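Local atomic coordinates of galectin 2 (PDB entry 2YMZ), a protein that probably binds carbohydrates, most likely beta-galactosides, as a dimeric galectin with a single lectin domain in each chain. Residues G14-K18 against S126-E130; I19-E25 against K77-I83; L41-F45 against F92-L96. One frame throughout, in Å; residues are numbered along the deposited sequence.

Interaction 1 (G14-K18 against S126-E130); sequences GGTMK and SFKVE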
ATOM      1  N   GLY A  14      16.840   5.374   9.797  1.00 22.11           N
ATOM      2  CA  GLY A  14      17.591   5.141   8.539  1.00 24.28           C
ATOM      3  C   GLY A  14      16.649   4.781   7.350  1.00 25.42           C
ATOM      4  O   GLY A  14      17.059   4.868   6.157  1.00 30.45           O
ATOM      5  N   GLY A  15      15.407   4.429   7.678  1.00 24.25           N
ATOM      6  CA  GLY A  15      14.370   4.055   6.664  1.00 22.06           C
ATOM      7  C   GLY A  15      14.037   5.176   5.687  1.00 24.30           C
ATOM      8  O   GLY A  15      14.126   6.343   6.026  1.00 22.99           O
ATOM      9  N   THR A  16      13.614   4.825   4.456  1.00 21.91           N
ATOM     10  CA  THR A  16      13.239   5.829   3.433  1.00 23.68           C
ATOM     11  C   THR A  16      11.929   5.253   2.909  1.00 21.40           C
ATOM     12  O   THR A  16      11.799   4.031   2.774  1.00 21.29           O
ATOM     13  CB  THR A  16      14.222   5.856   2.263  1.00 27.39           C
ATOM     14  OG1 THR A  16      15.478   6.309   2.744  1.00 30.56           O
ATOM     15  CG2 THR A  16      13.823   6.900   1.214  1.00 28.58           C
ATOM     16  N   MET A  17      10.935   6.112   2.661  1.00 18.45           N
ATOM     17  CA  MET A  17       9.671   5.675   2.065  1.00 18.45           C
ATOM     18  C   MET A  17       9.366   6.636   0.912  1.00 20.28           C
ATOM     19  O   MET A  17       9.564   7.871   1.037  1.00 20.73           O
ATOM     20  CB  MET A  17       8.592   5.800   3.126  1.00 20.39           C
ATOM     21  CG  MET A  17       7.226   5.337   2.692  1.00 23.65           C
ATOM     22  SD  MET A  17       6.109   5.519   4.155  1.00 25.96           S
ATOM     23  CE  MET A  17       6.658   4.177   5.235  1.00 28.51           C
ATOM     24  N   LYS A  18       8.992   6.063  -0.241  1.00 18.78           N
ATOM     25  CA  LYS A  18       8.747   6.841  -1.466  1.00 18.79           C
ATOM     26  C   LYS A  18       7.282   6.612  -1.781  1.00 20.37           C
ATOM     27  O   LYS A  18       6.821   5.455  -1.927  1.00 18.66           O
ATOM     28  CB  LYS A  18       9.701   6.355  -2.589  1.00 19.66           C
ATOM     29  CG  LYS A  18      11.146   6.682  -2.165  1.00 29.46           C
ATOM     30  CD  LYS A  18      12.200   6.027  -3.082  1.00 34.96           C
ATOM     31  CE  LYS A  18      13.514   5.803  -2.314  1.00 39.66           C
ATOM     32  NZ  LYS A  18      14.492   5.054  -3.151  1.00 44.24           N
ATOM     33  N   SER A 126       2.473   4.514  -6.622  1.00 17.30           N
ATOM     34  CA  SER A 126       3.713   3.727  -6.382  1.00 18.74           C
ATOM     35  C   SER A 126       4.048   3.912  -4.892  1.00 19.36           C
ATOM     36  O   SER A 126       3.839   5.007  -4.339  1.00 19.74           O
ATOM     37  CB  SER A 126       4.851   4.354  -7.235  1.00 18.43           C
ATOM     38  OG  SER A 126       6.052   3.628  -7.172  1.00 30.69           O
ATOM     39  N   PHE A 127       4.576   2.868  -4.242  1.00 16.88           N
ATOM     40  CA  PHE A 127       4.967   2.967  -2.838  1.00 15.41           C
ATOM     41  C   PHE A 127       6.225   2.117  -2.718  1.00 16.00           C
ATOM     42  O   PHE A 127       6.240   1.009  -3.225  1.00 17.87           O
ATOM     43  CB  PHE A 127       3.847   2.397  -1.967  1.00 17.13           C
ATOM     44  CG  PHE A 127       4.268   2.098  -0.565  1.00 18.59           C
ATOM     45  CD1 PHE A 127       4.324   3.126   0.392  1.00 21.11           C
ATOM     46  CD2 PHE A 127       4.601   0.773  -0.200  1.00 21.90           C
ATOM     47  CE1 PHE A 127       4.760   2.827   1.718  1.00 24.43           C
ATOM     48  CE2 PHE A 127       5.020   0.502   1.086  1.00 25.80           C
ATOM     49  CZ  PHE A 127       5.066   1.515   2.044  1.00 25.48           C
ATOM     50  N   LYS A 128       7.234   2.627  -2.018  1.00 14.78           N
ATOM     51  CA  LYS A 128       8.402   1.773  -1.808  1.00 15.95           C
ATOM     52  C   LYS A 128       8.924   2.102  -0.434  1.00 19.21           C
ATOM     53  O   LYS A 128       8.937   3.253  -0.055  1.00 19.46           O
ATOM     54  CB  LYS A 128       9.454   2.128  -2.841  1.00 17.86           C
ATOM     55  CG  LYS A 128      10.782   1.323  -2.694  1.00 29.16           C
ATOM     56  CD  LYS A 128      11.615   1.503  -3.975  1.00 33.85           C
ATOM     57  CE  LYS A 128      13.074   1.084  -3.820  1.00 41.54           C
ATOM     58  NZ  LYS A 128      13.245  -0.366  -4.041  1.00 40.46           N
ATOM     59  N   VAL A 129       9.333   1.068   0.325  1.00 17.63           N
ATOM     60  CA  VAL A 129       9.875   1.334   1.671  1.00 18.34           C
ATOM     61  C   VAL A 129      11.152   0.468   1.823  1.00 20.15           C
ATOM     62  O   VAL A 129      11.161  -0.688   1.371  1.00 20.39           O
ATOM     63  CB  VAL A 129       8.783   1.053   2.749  1.00 20.36           C
ATOM     64  CG1 VAL A 129       8.194  -0.385   2.719  1.00 20.94           C
ATOM     65  CG2 VAL A 129       9.243   1.384   4.161  1.00 20.87           C
ATOM     66  N   GLU A 130      12.158   1.040   2.465  1.00 22.47           N
ATOM     67  CA  GLU A 130      13.392   0.278   2.774  1.00 26.88           C
ATOM     68  C   GLU A 130      13.962   0.797   4.051  1.00 33.47           C
ATOM     69  O   GLU A 130      13.449   1.785   4.588  1.00 28.06           O
ATOM     70  CB  GLU A 130      14.381   0.436   1.632  1.00 29.59           C
ATOM     71  CG  GLU A 130      14.788   1.864   1.379  1.00 32.37           C
ATOM     72  CD  GLU A 130      15.611   2.090   0.100  1.00 41.09           C
ATOM     73  OE1 GLU A 130      15.444   1.365  -0.928  1.00 39.49           O
ATOM     74  OE2 GLU A 130      16.480   3.014   0.147  1.00 43.97           O
ATOM     75  OXT GLU A 130      14.909   0.205   4.576  1.00 29.87           O
TER
HETATM   76  O   HOH W   1      17.047   4.193   2.779  1.00 36.67           O
HETATM   77  O   HOH W   2      12.282   3.696  -0.319  1.00 30.32           O
HETATM   78  O   HOH W   3       7.366   4.927  -5.095  1.00 27.77           O
HETATM   79  O   HOH W   4      16.686   4.976  -1.463  1.00 46.10           O
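Start with the backbone. Strand 16-18 and strand 126-129 run antiparallel, their axes 4.6 Å apart at an angle of 172°, and two reciprocal pairs of hydrogen bonds tie them. T16 N donates to E130 O (3.0 Å) and E130 N returns to T16 O (3.0 Å); two residues on, K18 N reaches K128 O (2.8 Å) and K128 N reaches K18 O (2.9 Å). Between these rungs M17 and V129 form the non-hydrogen-bonded pair, with CA atoms 4.4 Å apart, and CA-H...O contacts fill in, such as M17 CA to K128 O at 3.3 Å.

The apolar side chains gather on the M17 and V129 face. M17 CG packs 3.7 Å from F127 CE1, its sulfur lies at the edge of the F127 ring in a Met-aromatic contact, and M17 CE meets V129 CG2 at 4.0 Å. W11 and L116 also pack there.

On the K18 and K128 face the polar groups are linked by water. K18 NZ and E130 OE2 are 4.4 Å apart, too far for a salt bridge, but water 4 joins them, 2.8 Å from K18 NZ and 2.5 Å from E130 OE2. Water 1 similarly connects T16 OG1 (2.6 Å) with E130 OE2 (2.9 Å).

Strand 122-129 is one of the two outermost strands of its sheet within the chain, yet S126, F127 and K128 pair antiparallel with a strand of the second subunit, and F127 packs on F127 of that subunit. A sheet continuing across a twofold-like terminal-strand interface is the hallmark of the prototype galectin dimer.

Interaction 2 (I19-E25 against K77-I83); sequences IKGHISE and KGSTVKI. With SO4 (sulfate ion), chain I.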
ATOM      1  N   ILE A  19       6.508   7.716  -1.821  1.00 16.28           N
ATOM      2  CA  ILE A  19       5.086   7.617  -2.053  1.00 18.29           C
ATOM      3  C   ILE A  19       4.806   8.473  -3.286  1.00 18.66           C
ATOM      4  O   ILE A  19       5.021   9.675  -3.241  1.00 19.05           O
ATOM      5  CB  ILE A  19       4.319   8.189  -0.845  1.00 23.11           C
ATOM      6  CG1 ILE A  19       4.468   7.221   0.345  1.00 22.15           C
ATOM      7  CG2 ILE A  19       2.799   8.298  -1.156  1.00 21.97           C
ATOM      8  CD1 ILE A  19       4.083   7.797   1.703  1.00 25.67           C
ATOM      9  N   LYS A  20       4.277   7.895  -4.334  1.00 18.42           N
ATOM     10  CA  LYS A  20       3.879   8.695  -5.495  1.00 18.95           C
ATOM     11  C   LYS A  20       2.457   8.519  -5.675  1.00 17.07           C
ATOM     12  O   LYS A  20       1.908   7.427  -5.473  1.00 15.69           O
ATOM     13  CB  LYS A  20       4.479   8.221  -6.833  1.00 22.86           C
ATOM     14  CG  LYS A  20       5.954   8.317  -6.968  1.00 31.46           C
ATOM     15  CD  LYS A  20       6.286   7.859  -8.419  1.00 31.54           C
ATOM     16  CE  LYS A  20       6.232   9.017  -9.383  1.00 32.89           C
ATOM     17  NZ  LYS A  20       6.967   8.629 -10.663  1.00 29.18           N
ATOM     18  N   GLY A  21       1.762   9.571  -6.125  1.00 15.33           N
ATOM     19  CA  GLY A  21       0.360   9.365  -6.350  1.00 16.28           C
ATOM     20  C   GLY A  21      -0.289  10.573  -6.962  1.00 16.97           C
ATOM     21  O   GLY A  21       0.407  11.590  -7.231  1.00 20.10           O
ATOM     22  N   HIS A  22      -1.560  10.398  -7.283  1.00 16.87           N
ATOM     23  CA  HIS A  22      -2.343  11.436  -7.971  1.00 17.14           C
ATOM     24  C   HIS A  22      -3.194  12.278  -6.977  1.00 16.92           C
ATOM     25  O   HIS A  22      -4.011  11.735  -6.246  1.00 18.44           O
ATOM     26  CB  HIS A  22      -3.252  10.740  -8.967  1.00 19.23           C
ATOM     27  CG  HIS A  22      -4.052  11.721  -9.777  1.00 26.74           C
ATOM     28  ND1 HIS A  22      -3.522  12.448 -10.820  1.00 31.72           N
ATOM     29  CD2 HIS A  22      -5.327  12.138  -9.635  1.00 26.83           C
ATOM     30  CE1 HIS A  22      -4.456  13.265 -11.298  1.00 27.22           C
ATOM     31  NE2 HIS A  22      -5.552  13.101 -10.593  1.00 31.00           N
ATOM     32  N   ILE A  23      -3.043  13.604  -7.038  1.00 16.48           N
ATOM     33  CA  ILE A  23      -3.866  14.493  -6.180  1.00 17.26           C
ATOM     34  C   ILE A  23      -5.123  14.764  -6.990  1.00 19.95           C
ATOM     35  O   ILE A  23      -5.018  15.155  -8.113  1.00 19.05           O
ATOM     36  CB  ILE A  23      -3.111  15.796  -5.902  1.00 18.45           C
ATOM     37  CG1 ILE A  23      -1.828  15.469  -5.054  1.00 16.70           C
ATOM     38  CG2 ILE A  23      -3.988  16.794  -5.100  1.00 16.75           C
ATOM     39  CD1 ILE A  23      -0.832  16.622  -4.932  1.00 19.96           C
ATOM     40  N   SER A  24      -6.281  14.557  -6.377  1.00 23.02           N
ATOM     41  CA  SER A  24      -7.589  14.700  -7.032  1.00 24.86           C
ATOM     42  C   SER A  24      -7.710  16.153  -7.548  1.00 25.05           C
ATOM     43  O   SER A  24      -7.212  17.122  -6.939  1.00 21.96           O
ATOM     44  CB  SER A  24      -8.734  14.385  -6.032  1.00 30.09           C
ATOM     45  OG  SER A  24      -8.590  13.076  -5.422  1.00 35.48           O
ATOM     46  N   GLU A  25      -8.412  16.303  -8.677  1.00 26.55           N
ATOM     47  CA  GLU A  25      -8.630  17.620  -9.269  1.00 27.76           C
ATOM     48  C   GLU A  25      -9.430  18.499  -8.287  1.00 26.97           C
ATOM     49  O   GLU A  25      -9.266  19.733  -8.240  1.00 28.29           O
ATOM     50  CB  GLU A  25      -9.400  17.440 -10.623  1.00 35.62           C
ATOM     51  CG  GLU A  25      -9.391  18.685 -11.490  1.00 49.77           C
ATOM     52  CD  GLU A  25      -8.004  19.039 -12.032  1.00 57.96           C
ATOM     53  OE1 GLU A  25      -7.422  18.227 -12.800  1.00 64.10           O
ATOM     54  OE2 GLU A  25      -7.495  20.141 -11.702  1.00 62.92           O
ATOM     55  N   LYS A  77      -3.453  20.693  -7.613  1.00 18.72           N
ATOM     56  CA  LYS A  77      -4.550  19.733  -7.741  1.00 18.33           C
ATOM     57  C   LYS A  77      -4.536  19.090  -9.109  1.00 24.39           C
ATOM     58  O   LYS A  77      -4.143  19.746 -10.095  1.00 23.28           O
ATOM     59  CB  LYS A  77      -5.919  20.428  -7.542  1.00 21.13           C
ATOM     60  CG  LYS A  77      -6.044  21.010  -6.126  1.00 19.72           C
ATOM     61  CD  LYS A  77      -7.393  21.739  -5.969  1.00 20.80           C
ATOM     62  CE  LYS A  77      -7.383  22.536  -4.668  1.00 23.46           C
ATOM     63  NZ  LYS A  77      -8.765  23.146  -4.405  1.00 27.92           N
ATOM     64  N   GLY A  78      -4.890  17.811  -9.172  1.00 23.53           N
ATOM     65  CA  GLY A  78      -4.874  17.109 -10.464  1.00 26.18           C
ATOM     66  C   GLY A  78      -3.519  16.576 -10.937  1.00 31.09           C
ATOM     67  O   GLY A  78      -3.443  16.084 -12.062  1.00 37.68           O
ATOM     68  N   SER A  79      -2.477  16.572 -10.097  1.00 20.92           N
ATOM     69  CA  SER A  79      -1.144  16.291 -10.618  1.00 19.77           C
ATOM     70  C   SER A  79      -0.691  14.975 -10.006  1.00 19.64           C
ATOM     71  O   SER A  79      -1.278  14.526  -8.947  1.00 19.69           O
ATOM     72  CB  SER A  79      -0.140  17.373 -10.169  1.00 17.79           C
ATOM     73  OG  SER A  79      -0.022  17.480  -8.696  1.00 18.71           O
ATOM     74  N   THR A  80       0.397  14.442 -10.528  1.00 17.26           N
ATOM     75  CA  THR A  80       1.013  13.223  -9.910  1.00 19.24           C
ATOM     76  C   THR A  80       2.267  13.699  -9.244  1.00 19.98           C
ATOM     77  O   THR A  80       2.966  14.534  -9.834  1.00 21.59           O
ATOM     78  CB  THR A  80       1.392  12.207 -10.985  1.00 21.35           C
ATOM     79  OG1 THR A  80       0.197  11.652 -11.483  1.00 23.80           O
ATOM     80  CG2 THR A  80       2.277  11.026 -10.430  1.00 24.56           C
ATOM     81  N   VAL A  81       2.486  13.328  -7.977  1.00 18.10           N
ATOM     82  CA  VAL A  81       3.618  13.866  -7.216  1.00 20.64           C
ATOM     83  C   VAL A  81       4.331  12.754  -6.490  1.00 21.70           C
ATOM     84  O   VAL A  81       3.708  11.732  -6.169  1.00 20.61           O
ATOM     85  CB  VAL A  81       3.247  14.893  -6.132  1.00 24.26           C
ATOM     86  CG1 VAL A  81       2.751  16.150  -6.790  1.00 34.04           C
ATOM     87  CG2 VAL A  81       2.231  14.378  -5.106  1.00 22.83           C
ATOM     88  N   LYS A  82       5.634  12.964  -6.258  1.00 20.82           N
ATOM     89  CA  LYS A  82       6.423  12.025  -5.510  1.00 21.11           C
ATOM     90  C   LYS A  82       6.829  12.666  -4.192  1.00 19.27           C
ATOM     91  O   LYS A  82       7.352  13.776  -4.205  1.00 21.11           O
ATOM     92  CB  LYS A  82       7.681  11.647  -6.267  1.00 21.29           C
ATOM     93  CG  LYS A  82       8.546  10.719  -5.388  1.00 23.53           C
ATOM     94  CD  LYS A  82       9.640  10.042  -6.215  1.00 24.52           C
ATOM     95  CE  LYS A  82      10.728  11.047  -6.559  1.00 35.61           C
ATOM     96  NZ  LYS A  82      11.718  10.335  -7.426  1.00 43.53           N
ATOM     97  N   ILE A  83       6.549  12.007  -3.071  1.00 18.25           N
ATOM     98  CA  ILE A  83       6.908  12.502  -1.708  1.00 17.70           C
ATOM     99  C   ILE A  83       7.917  11.460  -1.100  1.00 17.28           C
ATOM    100  O   ILE A  83       7.637  10.292  -1.117  1.00 17.63           O
ATOM    101  CB  ILE A  83       5.626  12.601  -0.876  1.00 18.60           C
ATOM    102  CG1 ILE A  83       4.742  13.731  -1.480  1.00 19.29           C
ATOM    103  CG2 ILE A  83       5.950  13.020   0.541  1.00 17.72           C
ATOM    104  CD1 ILE A  83       3.265  13.768  -1.128  1.00 23.31           C
TER
HETATM  105  S   SO4 I1132      -9.727  12.605  -9.772  1.00 75.21           S
HETATM  106  O1  SO4 I1132     -10.310  11.838 -10.896  1.00 73.81           O
HETATM  107  O2  SO4 I1132      -8.775  11.697  -9.067  1.00 81.86           O
HETATM  108  O3  SO4 I1132     -10.782  13.014  -8.811  1.00 74.51           O
HETATM  109  O4  SO4 I1132      -9.046  13.804 -10.325  1.00 55.45           O
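I23, with 76 Å² buried, is the anchor at the far end of the first strand. Its backbone N donates to S79 O (2.8 Å), and its side chain spans the loop and the start of the opposing strand, I23 CD1 being 3.8 Å from V81 CG2 and I23 CG2 4.0 Å from K77 CA. G78 comes next with 69 Å². Its N makes only weak hydrogen bonds, to I23 O (2.9 Å) and S24 O (3.3 Å), while H22 CE1 sits 3.1 Å from G78 O. The positive phi of 82° turns the chain here, and a CB on G78 would run into E25 OE1.

I19, burying 60 Å², fixes the other end through a reciprocal pair: I19 N to I83 O (2.9 Å) and I83 N to I19 O (2.8 Å). G21 and V81 repeat it with G21 N to V81 O at 2.9 Å and V81 N to G21 O at 2.8 Å, so the ladder is regular antiparallel up to H22 and T80. A sulfate ion, probably from the crystallisation liquor, accepts a hydrogen bond from E25 N at its O4 (3.1 Å).

The lysines K20 and K82 lie on the outer face with H22 and T80. The face of I19, V81 and I83 turns inward onto F122 of strand 122-129 and onto F30 and I32 of strand 30-34 in the opposing sheet.

Interaction 3 (L41-F45 against F92-L96); sequences LALHF and FLVKL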
ATOM      1  N   LEU A  41       0.188   8.471  16.150  1.00 22.20           N
ATOM      2  CA  LEU A  41       0.972   8.822  14.960  1.00 20.68           C
ATOM      3  C   LEU A  41       2.189   9.653  15.282  1.00 20.80           C
ATOM      4  O   LEU A  41       2.099  10.640  16.032  1.00 21.88           O
ATOM      5  CB  LEU A  41       0.080   9.680  13.988  1.00 21.06           C
ATOM      6  CG  LEU A  41      -1.222   8.977  13.513  1.00 22.81           C
ATOM      7  CD1 LEU A  41      -2.077   9.931  12.645  1.00 21.65           C
ATOM      8  CD2 LEU A  41      -0.864   7.716  12.683  1.00 23.00           C
ATOM      9  N   ALA A  42       3.347   9.216  14.790  1.00 18.46           N
ATOM     10  CA  ALA A  42       4.560  10.004  14.832  1.00 20.50           C
ATOM     11  C   ALA A  42       4.518  11.190  13.880  1.00 21.59           C
ATOM     12  O   ALA A  42       5.047  12.248  14.196  1.00 20.42           O
ATOM     13  CB  ALA A  42       5.767   9.121  14.561  1.00 22.74           C
ATOM     14  N   LEU A  43       3.861  11.005  12.722  1.00 20.52           N
ATOM     15  CA  LEU A  43       3.925  12.043  11.680  1.00 20.32           C
ATOM     16  C   LEU A  43       2.558  12.034  10.996  1.00 17.18           C
ATOM     17  O   LEU A  43       2.143  11.015  10.387  1.00 16.90           O
ATOM     18  CB  LEU A  43       5.068  11.811  10.686  1.00 20.17           C
ATOM     19  CG  LEU A  43       5.127  12.806   9.463  1.00 19.58           C
ATOM     20  CD1 LEU A  43       5.143  14.268   9.914  1.00 23.14           C
ATOM     21  CD2 LEU A  43       6.274  12.515   8.490  1.00 20.54           C
ATOM     22  N   HIS A  44       1.858  13.168  11.051  1.00 17.02           N
ATOM     23  CA  HIS A  44       0.705  13.363  10.190  1.00 18.14           C
ATOM     24  C   HIS A  44       1.115  14.521   9.288  1.00 19.09           C
ATOM     25  O   HIS A  44       1.375  15.627   9.792  1.00 21.72           O
ATOM     26  CB  HIS A  44      -0.498  13.717  11.117  1.00 17.13           C
ATOM     27  CG  HIS A  44      -1.686  14.434  10.478  1.00 19.23           C
ATOM     28  ND1 HIS A  44      -2.684  13.774   9.798  1.00 19.95           N
ATOM     29  CD2 HIS A  44      -2.068  15.749  10.528  1.00 19.50           C
ATOM     30  CE1 HIS A  44      -3.622  14.650   9.426  1.00 20.50           C
ATOM     31  NE2 HIS A  44      -3.289  15.841   9.913  1.00 20.68           N
ATOM     32  N   PHE A  45       1.318  14.248   8.010  1.00 17.84           N
ATOM     33  CA  PHE A  45       1.841  15.214   7.033  1.00 15.73           C
ATOM     34  C   PHE A  45       0.630  15.533   6.190  1.00 14.11           C
ATOM     35  O   PHE A  45       0.091  14.670   5.460  1.00 14.13           O
ATOM     36  CB  PHE A  45       2.873  14.458   6.166  1.00 16.55           C
ATOM     37  CG  PHE A  45       3.382  15.248   4.997  1.00 15.57           C
ATOM     38  CD1 PHE A  45       4.385  16.176   5.185  1.00 16.28           C
ATOM     39  CD2 PHE A  45       2.847  15.009   3.711  1.00 15.93           C
ATOM     40  CE1 PHE A  45       4.856  16.926   4.096  1.00 16.56           C
ATOM     41  CE2 PHE A  45       3.334  15.733   2.610  1.00 17.59           C
ATOM     42  CZ  PHE A  45       4.292  16.702   2.838  1.00 16.36           C
ATOM     43  N   PHE A  92      11.808  13.300  11.478  1.00 24.37           N
ATOM     44  CA  PHE A  92      11.385  12.887  10.129  1.00 22.96           C
ATOM     45  C   PHE A  92      11.697  13.987   9.145  1.00 21.90           C
ATOM     46  O   PHE A  92      11.570  15.207   9.422  1.00 24.79           O
ATOM     47  CB  PHE A  92       9.895  12.554  10.166  1.00 21.04           C
ATOM     48  CG  PHE A  92       9.574  11.458  11.134  1.00 22.47           C
ATOM     49  CD1 PHE A  92       9.813  10.105  10.804  1.00 24.32           C
ATOM     50  CD2 PHE A  92       9.124  11.750  12.386  1.00 22.53           C
ATOM     51  CE1 PHE A  92       9.548   9.106  11.717  1.00 26.53           C
ATOM     52  CE2 PHE A  92       8.847  10.761  13.310  1.00 25.11           C
ATOM     53  CZ  PHE A  92       9.060   9.417  12.978  1.00 27.96           C
ATOM     54  N   LEU A  93      12.094  13.582   7.947  1.00 18.44           N
ATOM     55  CA  LEU A  93      12.353  14.576   7.003  1.00 19.98           C
ATOM     56  C   LEU A  93      11.466  14.193   5.794  1.00 23.41           C
ATOM     57  O   LEU A  93      11.532  13.048   5.336  1.00 23.53           O
ATOM     58  CB  LEU A  93      13.836  14.506   6.664  1.00 27.82           C
ATOM     59  CG  LEU A  93      14.394  15.487   5.651  1.00 35.95           C
ATOM     60  CD1 LEU A  93      14.712  16.819   6.323  1.00 42.27           C
ATOM     61  CD2 LEU A  93      15.682  14.892   5.082  1.00 41.97           C
ATOM     62  N   VAL A  94      10.709  15.150   5.241  1.00 19.00           N
ATOM     63  CA  VAL A  94       9.875  14.896   4.069  1.00 18.16           C
ATOM     64  C   VAL A  94      10.452  15.710   2.908  1.00 19.63           C
ATOM     65  O   VAL A  94      10.471  16.972   2.934  1.00 24.83           O
ATOM     66  CB  VAL A  94       8.383  15.226   4.309  1.00 19.00           C
ATOM     67  CG1 VAL A  94       7.560  14.762   3.068  1.00 16.54           C
ATOM     68  CG2 VAL A  94       7.848  14.511   5.566  1.00 17.96           C
ATOM     69  N   LYS A  95      10.886  15.033   1.849  1.00 17.59           N
ATOM     70  CA  LYS A  95      11.411  15.793   0.688  1.00 19.77           C
ATOM     71  C   LYS A  95      10.346  15.963  -0.367  1.00 25.26           C
ATOM     72  O   LYS A  95       9.668  14.998  -0.787  1.00 20.78           O
ATOM     73  CB  LYS A  95      12.575  15.064   0.027  1.00 24.46           C
ATOM     74  CG  LYS A  95      13.714  14.788   0.955  1.00 28.76           C
ATOM     75  CD  LYS A  95      14.837  14.184   0.100  1.00 40.06           C
ATOM     76  CE  LYS A  95      15.839  13.504   1.023  1.00 43.49           C
ATOM     77  NZ  LYS A  95      16.775  12.694   0.169  1.00 50.01           N
ATOM     78  N   LEU A  96      10.167  17.204  -0.784  1.00 23.66           N
ATOM     79  CA  LEU A  96       9.086  17.508  -1.730  1.00 23.09           C
ATOM     80  C   LEU A  96       9.666  17.580  -3.143  1.00 23.53           C
ATOM     81  O   LEU A  96      10.887  17.739  -3.328  1.00 25.83           O
ATOM     82  CB  LEU A  96       8.418  18.825  -1.352  1.00 24.39           C
ATOM     83  CG  LEU A  96       7.968  19.107   0.097  1.00 26.37           C
ATOM     84  CD1 LEU A  96       7.349  20.488   0.327  1.00 28.58           C
ATOM     85  CD2 LEU A  96       7.034  18.005   0.545  1.00 28.82           C
TER
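This is the inside of the galectin beta-sandwich, where two sheets face each other and meet through side chains alone. Strand 43-45 comes from one sheet and strand 92-95 from the other; their axes stay 9.9 Å apart and cross at -21°, and no hydrogen bond spans the gap. From segment 41-45, A42, L43 and F45 point across; the consecutive pair A42 and L43 can do so because a classic beta bulge there places both residues opposite the single L34 of strand 30-34. From strand 92-95, F92 and V94 point back, and L96 just after it brings its end inward.

These knobs interdigitate. The end of L43 lodges between F92 and V94, with L43 CD2 4.0 Å from F92 CB and 3.9 Å from V94 CG2. The F92 ring reaches past it to the small A42, where F92 CZ comes within 3.7 Å of A42 CB. Farther along, the F45 ring meets V94 and L96, and the neighbouring I32 and I54 pack against it too. L96 CD2 lies at the edge of the ring, near its plane, 3.8 Å from F45 CZ. V94 instead lies over a face of that ring in a CH-pi contact, its CG1 4.0 Å from the F45 ring centroid and 3.6 Å from F45 CE1.

In the fold
From the N terminus, strand 16-23 serves two contacts in turn: its first part belongs to interaction 1, its second to interaction 2. Interaction 1 joins it to the C-terminal strand and so closes a loop around nearly the whole chain, with both other contacts inside. Interaction 2 closes a shorter loop, from 19-25 to 77-83, and interaction 3, from 41-45 to 92-96, starts within that loop and ends beyond it, so these two cross. Interactions 1 and 2 build one sheet; interaction 3 presses it against the other. I83 links interactions 2 and 3, its CG2 3.5 Å from V94 CG1, whereas interactions 1 and 3 stay about 7 Å apart at their nearest atoms.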